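Cfl (Pectobacterium brasiliense, PDB 7A9J) acts as a coronafacic acid ligase of the ATP-dependent AMP-binding family, probably activating carboxylic acids at the expense of ATP. Local coordinates at residues 100-105 with 109-114; 113-118 with 138-143. The protein carries 1 engineered substitution. One frame throughout, in Å; residues are numbered along the deposited sequence.

Contact 1. Residues 100-105 with 109-114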
loop_
_atom_site.group_PDB
_atom_site.type_symbol
_atom_site.label_atom_id
_atom_site.label_comp_id
_atom_site.label_asym_id
_atom_site.label_seq_id
_atom_site.Cartn_x
_atom_site.Cartn_y
_atom_site.Cartn_z
ATOM N N VAL A 100 -16.621 -5.691 4.215
ATOM C CA VAL A 100 -15.509 -6.233 5.027
ATOM C C VAL A 100 -14.603 -6.987 4.061
ATOM O O VAL A 100 -14.799 -8.183 3.825
ATOM C CB VAL A 100 -15.995 -7.158 6.158
ATOM C CG1 VAL A 100 -14.787 -7.551 7.060
ATOM C CG2 VAL A 100 -17.085 -6.498 6.978
ATOM N N PRO A 101 -13.608 -6.325 3.469
ATOM C CA PRO A 101 -12.752 -6.992 2.498
ATOM C C PRO A 101 -11.843 -8.016 3.186
ATOM O O PRO A 101 -11.267 -7.764 4.270
ATOM C CB PRO A 101 -11.950 -5.841 1.873
ATOM C CG PRO A 101 -12.547 -4.568 2.408
ATOM C CD PRO A 101 -13.346 -4.879 3.613
ATOM N N LEU A 102 -11.779 -9.208 2.599
ATOM C CA LEU A 102 -10.972 -10.315 3.123
ATOM C C LEU A 102 -9.762 -10.506 2.225
ATOM O O LEU A 102 -9.894 -10.966 1.088
ATOM C CB LEU A 102 -11.756 -11.624 3.203
ATOM C CG LEU A 102 -13.038 -11.513 4.011
ATOM C CD1 LEU A 102 -13.860 -12.832 3.915
ATOM C CD2 LEU A 102 -12.700 -11.126 5.427
ATOM N N SER A 103 -8.580 -10.211 2.775
ATOM C CA SER A 103 -7.369 -10.181 1.986
ATOM C C SER A 103 -7.103 -11.551 1.367
ATOM O O SER A 103 -7.407 -12.594 1.950
ATOM C CB SER A 103 -6.181 -9.758 2.906
ATOM O OG SER A 103 -4.973 -10.350 2.493
ATOM N N LEU A 104 -6.586 -11.554 0.137
ATOM C CA LEU A 104 -6.284 -12.808 -0.528
ATOM C C LEU A 104 -5.096 -13.534 0.091
ATOM O O LEU A 104 -4.855 -14.688 -0.270
ATOM C CB LEU A 104 -6.020 -12.577 -2.021
ATOM C CG LEU A 104 -7.052 -11.712 -2.777
ATOM C CD1 LEU A 104 -6.788 -11.740 -4.299
ATOM C CD2 LEU A 104 -8.490 -12.160 -2.447
ATOM N N LYS A 105 -4.345 -12.891 0.998
ATOM C CA LYS A 105 -3.249 -13.541 1.681
ATOM C C LYS A 105 -3.723 -14.371 2.861
ATOM O O LYS A 105 -2.949 -15.167 3.349
ATOM C CB LYS A 105 -2.213 -12.499 2.156
ATOM C CG LYS A 105 -1.882 -11.483 1.023
ATOM C CD LYS A 105 -0.398 -11.110 0.956
ATOM C CE LYS A 105 -0.134 -10.219 -0.263
ATOM N NZ LYS A 105 -0.617 -10.840 -1.545
ATOM N N LYS A 109 -8.575 -20.725 7.476
ATOM C CA LYS A 109 -8.950 -20.558 8.882
ATOM C C LYS A 109 -9.014 -19.076 9.229
ATOM O O LYS A 109 -9.906 -18.632 9.966
ATOM C CB LYS A 109 -7.982 -21.332 9.813
ATOM C CG LYS A 109 -6.484 -21.091 9.525
ATOM C CD LYS A 109 -5.564 -22.302 9.852
ATOM C CE LYS A 109 -4.053 -21.950 9.731
ATOM N NZ LYS A 109 -3.437 -22.142 8.378
ATOM N N GLU A 110 -8.131 -18.283 8.629
ATOM C CA GLU A 110 -8.115 -16.859 8.922
ATOM C C GLU A 110 -9.317 -16.160 8.319
ATOM O O GLU A 110 -9.873 -15.222 8.910
ATOM C CB GLU A 110 -6.827 -16.248 8.389
ATOM C CG GLU A 110 -5.640 -16.569 9.349
ATOM C CD GLU A 110 -4.279 -16.366 8.707
ATOM O OE1 GLU A 110 -4.211 -16.121 7.490
ATOM O OE2 GLU A 110 -3.263 -16.463 9.424
ATOM N N VAL A 111 -9.695 -16.573 7.114
ATOM C CA VAL A 111 -10.895 -16.034 6.480
ATOM C C VAL A 111 -12.112 -16.333 7.339
ATOM O O VAL A 111 -12.905 -15.440 7.638
ATOM C CB VAL A 111 -11.042 -16.629 5.075
ATOM C CG1 VAL A 111 -12.475 -16.323 4.520
ATOM C CG2 VAL A 111 -9.965 -16.059 4.161
ATOM N N LYS A 112 -12.239 -17.589 7.794
ATOM C CA LYS A 112 -13.349 -17.931 8.671
ATOM C C LYS A 112 -13.343 -17.078 9.938
ATOM O O LYS A 112 -14.384 -16.542 10.346
ATOM C CB LYS A 112 -13.302 -19.411 9.007
ATOM C CG LYS A 112 -14.411 -19.844 10.005
ATOM C CD LYS A 112 -14.570 -21.353 10.135
ATOM C CE LYS A 112 -15.951 -21.693 10.717
ATOM N NZ LYS A 112 -15.965 -23.091 11.264
ATOM N N ASN A 113 -12.166 -16.893 10.541
ATOM C CA ASN A 113 -12.089 -16.064 11.742
ATOM C C ASN A 113 -12.614 -14.652 11.500
ATOM O O ASN A 113 -13.363 -14.116 12.331
ATOM C CB ASN A 113 -10.657 -15.998 12.267
ATOM C CG ASN A 113 -10.581 -15.200 13.558
ATOM O OD1 ASN A 113 -11.249 -15.534 14.534
ATOM N ND2 ASN A 113 -9.823 -14.110 13.547
ATOM N N LEU A 114 -12.244 -14.024 10.367
ATOM C CA LEU A 114 -12.740 -12.674 10.092
ATOM C C LEU A 114 -14.231 -12.654 9.779
ATOM O O LEU A 114 -14.925 -11.700 10.136
ATOM C CB LEU A 114 -11.970 -12.027 8.937
ATOM C CG LEU A 114 -10.510 -11.739 9.314
ATOM C CD1 LEU A 114 -9.939 -10.714 8.314
ATOM C CD2 LEU A 114 -10.331 -11.257 10.766
#

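Contact 2. Residues 113-118 with 138-143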
loop_
_atom_site.group_PDB
_atom_site.type_symbol
_atom_site.label_atom_id
_atom_site.label_comp_id
_atom_site.label_asym_id
_atom_site.label_seq_id
_atom_site.Cartn_x
_atom_site.Cartn_y
_atom_site.Cartn_z
ATOM N N ASN A 113 -12.166 -16.893 10.541
ATOM C CA ASN A 113 -12.089 -16.064 11.742
ATOM C C ASN A 113 -12.614 -14.652 11.500
ATOM O O ASN A 113 -13.363 -14.116 12.331
ATOM C CB ASN A 113 -10.657 -15.998 12.267
ATOM C CG ASN A 113 -10.581 -15.200 13.558
ATOM O OD1 ASN A 113 -11.249 -15.534 14.534
ATOM N ND2 ASN A 113 -9.823 -14.110 13.547
ATOM N N LEU A 114 -12.244 -14.024 10.367
ATOM C CA LEU A 114 -12.740 -12.674 10.092
ATOM C C LEU A 114 -14.231 -12.654 9.779
ATOM O O LEU A 114 -14.925 -11.700 10.136
ATOM C CB LEU A 114 -11.970 -12.027 8.937
ATOM C CG LEU A 114 -10.510 -11.739 9.314
ATOM C CD1 LEU A 114 -9.939 -10.714 8.314
ATOM C CD2 LEU A 114 -10.331 -11.257 10.766
ATOM N N ILE A 115 -14.733 -13.645 9.047
ATOM C CA ILE A 115 -16.173 -13.667 8.792
ATOM C C ILE A 115 -16.927 -13.713 10.105
ATOM O O ILE A 115 -17.913 -12.986 10.301
ATOM C CB ILE A 115 -16.542 -14.860 7.895
ATOM C CG1 ILE A 115 -16.039 -14.596 6.471
ATOM C CG2 ILE A 115 -18.075 -15.101 7.866
ATOM C CD1 ILE A 115 -16.244 -15.827 5.571
ATOM N N GLN A 116 -16.446 -14.543 11.031
ATOM C CA GLN A 116 -17.095 -14.697 12.324
ATOM C C GLN A 116 -16.892 -13.458 13.184
ATOM O O GLN A 116 -17.852 -12.916 13.743
ATOM C CB GLN A 116 -16.541 -15.933 13.023
ATOM C CG GLN A 116 -16.901 -17.212 12.297
ATOM C CD GLN A 116 -16.528 -18.427 13.108
ATOM O OE1 GLN A 116 -15.360 -18.627 13.459
ATOM N NE2 GLN A 116 -17.519 -19.236 13.431
ATOM N N HIS A 117 -15.646 -12.987 13.285
ATOM C CA HIS A 117 -15.348 -11.837 14.137
ATOM C C HIS A 117 -16.117 -10.600 13.686
ATOM O O HIS A 117 -16.626 -9.845 14.523
ATOM C CB HIS A 117 -13.840 -11.557 14.133
ATOM C CG HIS A 117 -13.407 -10.498 15.112
ATOM N ND1 HIS A 117 -13.361 -9.161 14.786
ATOM C CD2 HIS A 117 -12.988 -10.580 16.397
ATOM C CE1 HIS A 117 -12.913 -8.464 15.815
ATOM N NE2 HIS A 117 -12.684 -9.302 16.811
ATOM N N SER A 118 -16.180 -10.359 12.372
ATOM C CA SER A 118 -16.882 -9.206 11.836
ATOM C C SER A 118 -18.402 -9.309 11.987
ATOM O O SER A 118 -19.091 -8.319 11.728
ATOM C CB SER A 118 -16.561 -9.018 10.337
ATOM O OG SER A 118 -17.149 -10.050 9.538
ATOM N N GLU A 138 -19.019 -21.944 4.411
ATOM C CA GLU A 138 -20.360 -22.494 4.555
ATOM C C GLU A 138 -20.663 -22.955 5.964
ATOM O O GLU A 138 -21.830 -23.237 6.260
ATOM C CB GLU A 138 -20.576 -23.634 3.556
ATOM C CG GLU A 138 -20.587 -23.069 2.132
ATOM C CD GLU A 138 -20.933 -24.096 1.033
ATOM O OE1 GLU A 138 -20.599 -25.308 1.176
ATOM O OE2 GLU A 138 -21.544 -23.677 0.003
ATOM N N SER A 139 -19.661 -23.041 6.832
ATOM C CA SER A 139 -19.913 -23.398 8.218
ATOM C C SER A 139 -20.088 -22.168 9.116
ATOM O O SER A 139 -20.242 -22.326 10.335
ATOM C CB SER A 139 -18.775 -24.285 8.738
ATOM O OG SER A 139 -17.579 -23.523 8.841
ATOM N N CYS A 140 -20.101 -20.961 8.544
ATOM C CA CYS A 140 -20.342 -19.715 9.280
ATOM C C CYS A 140 -21.846 -19.492 9.378
ATOM O O CYS A 140 -22.468 -18.973 8.454
ATOM C CB CYS A 140 -19.656 -18.541 8.598
ATOM S SG CYS A 140 -17.831 -18.582 8.701
ATOM N N THR A 141 -22.436 -19.853 10.511
ATOM C CA THR A 141 -23.887 -19.982 10.507
ATOM C C THR A 141 -24.599 -18.648 10.500
ATOM O O THR A 141 -25.816 -18.617 10.261
ATOM C CB THR A 141 -24.355 -20.800 11.709
ATOM O OG1 THR A 141 -23.961 -20.130 12.911
ATOM C CG2 THR A 141 -23.750 -22.187 11.640
ATOM N N MET A 142 -23.881 -17.559 10.759
ATOM C CA MET A 142 -24.443 -16.232 10.642
ATOM C C MET A 142 -24.606 -15.791 9.187
ATOM O O MET A 142 -25.351 -14.833 8.933
ATOM C CB MET A 142 -23.559 -15.256 11.412
ATOM C CG MET A 142 -24.154 -13.910 11.630
ATOM S SD MET A 142 -23.411 -13.067 13.046
ATOM C CE MET A 142 -24.266 -11.495 12.913
ATOM N N LEU A 143 -23.976 -16.472 8.223
ATOM C CA LEU A 143 -24.109 -16.093 6.802
ATOM C C LEU A 143 -25.479 -16.498 6.274
ATOM O O LEU A 143 -25.746 -17.681 6.057
ATOM C CB LEU A 143 -23.016 -16.737 5.960
ATOM C CG LEU A 143 -21.615 -16.168 6.254
ATOM C CD1 LEU A 143 -20.603 -16.866 5.352
ATOM C CD2 LEU A 143 -21.495 -14.633 6.086
#

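Contact 1. Residues 100-105 with 109-114
Leu102, Val111 and Leu114 join the end of strand 98-101, at one edge of a five-stranded parallel sheet, to helix 108-117, the helix that leads on toward strand 122-125. The contact therefore belongs to the strand-turn-helix part of a crossover that passes strand 74-78 in the sheet order. Leu102, just after the strand, points toward the helix and divides its two methyl groups between two residues. CD1, which continues the chain in an extended line (chi2 174°), meets CG1 of Val111 at 3.8 Å, the two side chains crossing at about a right angle. The other branch, Leu102 CD2, lies 3.7 Å from CB of Leu114 and 4.0 Å from Leu114 CD1, and these side chains slide past one another in opposite directions. Val111 and Leu114 are three residues apart, so they occupy neighbouring positions on one side of the helix and together receive the forked end of a single leucine. In the compact, beta-branched valine, chi1 of 167° places CG1 anti to the backbone N, and this is the methyl that meets Leu102. Beyond Leu102 the chain turns away: Ser103 OG accepts a hydrogen bond from Lys105 N at 3.0 Å, an ST turn that helps redirect the segment before the helix. At the exposed margin Glu110 OE1 bonds to Ser107 N near the helix start. Leu106 touches both Val111 and Leu114, while Leu102 also packs against Ser76 and His78 of strand 74-78. No hydrogen bond crosses between the segments; Leu102 is backbone-paired with Ile77, and Leu114 N bonds to Glu110 O within the helix. Since no polar bond crosses, strand end and helix are held together here by dispersion and by the exclusion of water from 211 Å² of surface.

Contact 2. Residues 113-118 with 138-143
A small, mostly buried apolar contact sets Ile115, with Gln116 beside it, against Cys140 and Leu143, joining the C-terminal part of helix 108-117 to the loop between helix 134-138 and strand 145-148. Nearly all of it turns on one methyl group. Ile115 CG2 lies 3.6 Å from SG of Cys140, and on another side the same CG2 is 3.9 Å from Leu143 CD2 and 4.0 Å from Leu143 CG, so the forked end of the leucine rests against it. The torsion explains the reach: CG1 stands beside the backbone N (chi1 -72°), which puts CG2 anti to that N and turned to the loop. A type I turn from Cys140 to Leu143, closed by Leu143 N bonding to Cys140 O at 2.9 Å, brings its first and last residues to the same methyl. Cysteine suits the first of these places because its side chain is short and ends in a large, polarisable sulfur, which fills the step to the helix and makes good dispersion contact with the methyl; leucine suits the last, where a longer side chain is needed to come back to Ile115. Gln116 adds its aliphatic part, CG lying 4.0 Å from Cys140 SG, and then runs on extended (chi2 -171°) along an exposed margin, a natural place for a residue with an apolar stem and a polar end. No hydrogen bond passes between the segments. Ile137 of helix 134-138 touches both Ile115 and Leu143, and Ser76 of strand 74-78 meets Ile115 from the sheet. Elsewhere on helix 108-117, His117 ND1 bonds to Tyr188 OH of strand 183-188 and His117 O accepts from Trp390 NE1 of strand 388-390, so the helix is held between this loop and strands of another sheet.

Contacts 1 and 2 both use helix 108-117, sharing Asn113 and Leu114, and their centres are 10 Å apart. Contact 1 holds the helix to the strand end that precedes it; contact 2 holds it to a loop farther along the chain. The first lies closer to the chain's centre yet is only partly buried, having charged residues at its margin, whereas the second is farther out but mostly buried. Both are apolar, one between branched aliphatic side chains, the other with a cysteine sulfur. They meet where Leu102 CD1 packs on Ile115 CG1 at 3.8 Å, and a weak hydrogen bond links Lys112 NZ to Ser139 OG.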